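Local coordinates for protein antistasin (Haementeria officinalis, PDB 1SKZ) that inhibits blood coagulation factor Xa, acting as a highly disulfide-bonded serine protease inhibitor of the leech, at residues 75-78 and 79-83. Residues are numbered along the deposited sequence; the frame is centred on the assembly and turned at random.
Sequences RLTN and KCDCK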
loop_
_atom_site.group_PDB
_atom_site.type_symbol
_atom_site.label_atom_id
_atom_site.label_comp_id
_atom_site.label_asym_id
_atom_site.label_seq_id
_atom_site.Cartn_x
_atom_site.Cartn_y
_atom_site.Cartn_z
ATOM N N ARG A 75 14.705 -8.882 -0.882
ATOM C CA ARG A 75 13.547 -9.623 -1.344
ATOM C C ARG A 75 12.399 -8.686 -1.688
ATOM O O ARG A 75 11.396 -9.130 -2.266
ATOM C CB ARG A 75 13.058 -10.604 -0.269
ATOM C CG ARG A 75 13.901 -11.899 -0.071
ATOM C CD ARG A 75 13.728 -12.391 1.374
ATOM N NE ARG A 75 14.826 -13.234 1.870
ATOM C CZ ARG A 75 16.072 -12.817 2.138
ATOM N NH1 ARG A 75 16.435 -11.540 1.960
ATOM N NH2 ARG A 75 16.987 -13.711 2.511
ATOM N N LEU A 76 12.444 -7.452 -1.176
ATOM C CA LEU A 76 11.446 -6.471 -1.540
ATOM C C LEU A 76 11.663 -5.965 -2.964
ATOM O O LEU A 76 10.716 -5.810 -3.744
ATOM C CB LEU A 76 11.464 -5.296 -0.555
ATOM C CG LEU A 76 10.263 -4.328 -0.676
ATOM C CD1 LEU A 76 8.946 -5.072 -0.412
ATOM C CD2 LEU A 76 10.450 -3.157 0.320
ATOM N N THR A 77 12.900 -5.617 -3.286
ATOM C CA THR A 77 13.185 -4.958 -4.558
ATOM C C THR A 77 13.853 -5.877 -5.604
ATOM O O THR A 77 14.097 -5.436 -6.719
ATOM C CB THR A 77 14.109 -3.756 -4.358
ATOM O OG1 THR A 77 15.383 -4.217 -3.882
ATOM C CG2 THR A 77 13.501 -2.743 -3.331
ATOM N N ASN A 78 14.353 -7.030 -5.147
ATOM C CA ASN A 78 15.224 -7.916 -5.943
ATOM C C ASN A 78 16.417 -7.177 -6.541
ATOM O O ASN A 78 16.895 -7.518 -7.630
ATOM C CB ASN A 78 14.434 -8.613 -7.063
ATOM C CG ASN A 78 13.713 -9.846 -6.579
ATOM O OD1 ASN A 78 13.936 -10.323 -5.471
ATOM N ND2 ASN A 78 12.836 -10.374 -7.405
ATOM N N LYS A 79 16.920 -6.186 -5.811
ATOM C CA LYS A 79 18.174 -5.520 -6.170
ATOM C C LYS A 79 19.099 -5.667 -4.983
ATOM O O LYS A 79 18.657 -6.044 -3.896
ATOM C CB LYS A 79 17.953 -4.026 -6.475
ATOM C CG LYS A 79 17.062 -3.799 -7.651
ATOM C CD LYS A 79 16.832 -2.313 -7.906
ATOM C CE LYS A 79 16.398 -2.098 -9.374
ATOM N NZ LYS A 79 15.958 -0.680 -9.684
ATOM N N CYS A 80 20.375 -5.362 -5.195
ATOM C CA CYS A 80 21.399 -5.596 -4.197
ATOM C C CYS A 80 21.447 -4.436 -3.239
ATOM O O CYS A 80 22.456 -3.743 -3.117
ATOM C CB CYS A 80 22.763 -5.843 -4.890
ATOM S SG CYS A 80 22.800 -7.389 -5.870
ATOM N N ASP A 81 20.345 -4.243 -2.522
ATOM C CA ASP A 81 20.115 -3.022 -1.747
ATOM C C ASP A 81 20.602 -3.092 -0.303
ATOM O O ASP A 81 20.789 -2.064 0.338
ATOM C CB ASP A 81 18.618 -2.677 -1.769
ATOM C CG ASP A 81 18.183 -1.984 -3.065
ATOM O OD1 ASP A 81 18.982 -1.253 -3.692
ATOM O OD2 ASP A 81 17.025 -2.186 -3.477
ATOM N N CYS A 82 20.691 -4.298 0.251
ATOM C CA CYS A 82 20.953 -4.465 1.673
ATOM C C CYS A 82 22.404 -4.742 2.004
ATOM O O CYS A 82 23.082 -5.494 1.308
ATOM C CB CYS A 82 20.096 -5.584 2.252
ATOM S SG CYS A 82 18.327 -5.442 1.880
ATOM N N LYS A 83 22.893 -4.083 3.046
ATOM C CA LYS A 83 24.163 -4.445 3.647
ATOM C C LYS A 83 24.065 -5.892 4.134
ATOM O O LYS A 83 23.140 -6.227 4.906
ATOM C CB LYS A 83 24.429 -3.561 4.843
ATOM C CG LYS A 83 24.999 -2.211 4.524
ATOM C CD LYS A 83 25.722 -1.706 5.755
ATOM C CE LYS A 83 25.697 -0.217 5.832
ATOM N NZ LYS A 83 26.736 0.273 4.926
#
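T77 and D81, four residues apart round the loop before strand 82-83, meet through one short hydrogen bond: T77 OG1 donates to D81 OD2 at 2.6 Å. The donor reaches the anti side of that oxygen and lies 29° out of the carboxylate plane, while the two side chains run obliquely across each other. The same hydroxyl also accepts from the backbone, K79 N lying 3.2 Å from T77 OG1 with an N-H...O angle of 148°. A chi1 of 65° sets OG1 between its own backbone N and carbonyl carbon, where it can serve both partners. Its methyl adds to the close fit, with T77 CG2 3.6 Å from D81 OD2. A valine here would probably leave D81 OD2 without this donor and the K79 amide without its acceptor, freeing the carboxylate to turn.

N78, with a positive phi, turns the backbone and points its CB away from K79-K83, and its ND2 is hydrogen-bonded to K59 O. The looser side is that of K79, which touches with its root alone, CB standing 3.7 Å from T77 OG1 and CG 3.5 Å from T77 O; its remaining methylenes and amine run off from the contact, and the residue is exposed.

Past these two bonds, C80 centres an inverse gamma turn and is disulfide-bonded to C67, whereas C82 is bonded to C103. A classic beta bulge sets D81 and C82 opposite the single residue M72. T77 OG1 accepting the amide of K79 is an ST turn, set here in the connection between antiparallel strands 71-72 and 82-83 of a small, cystine-rich antistasin-family inhibitor.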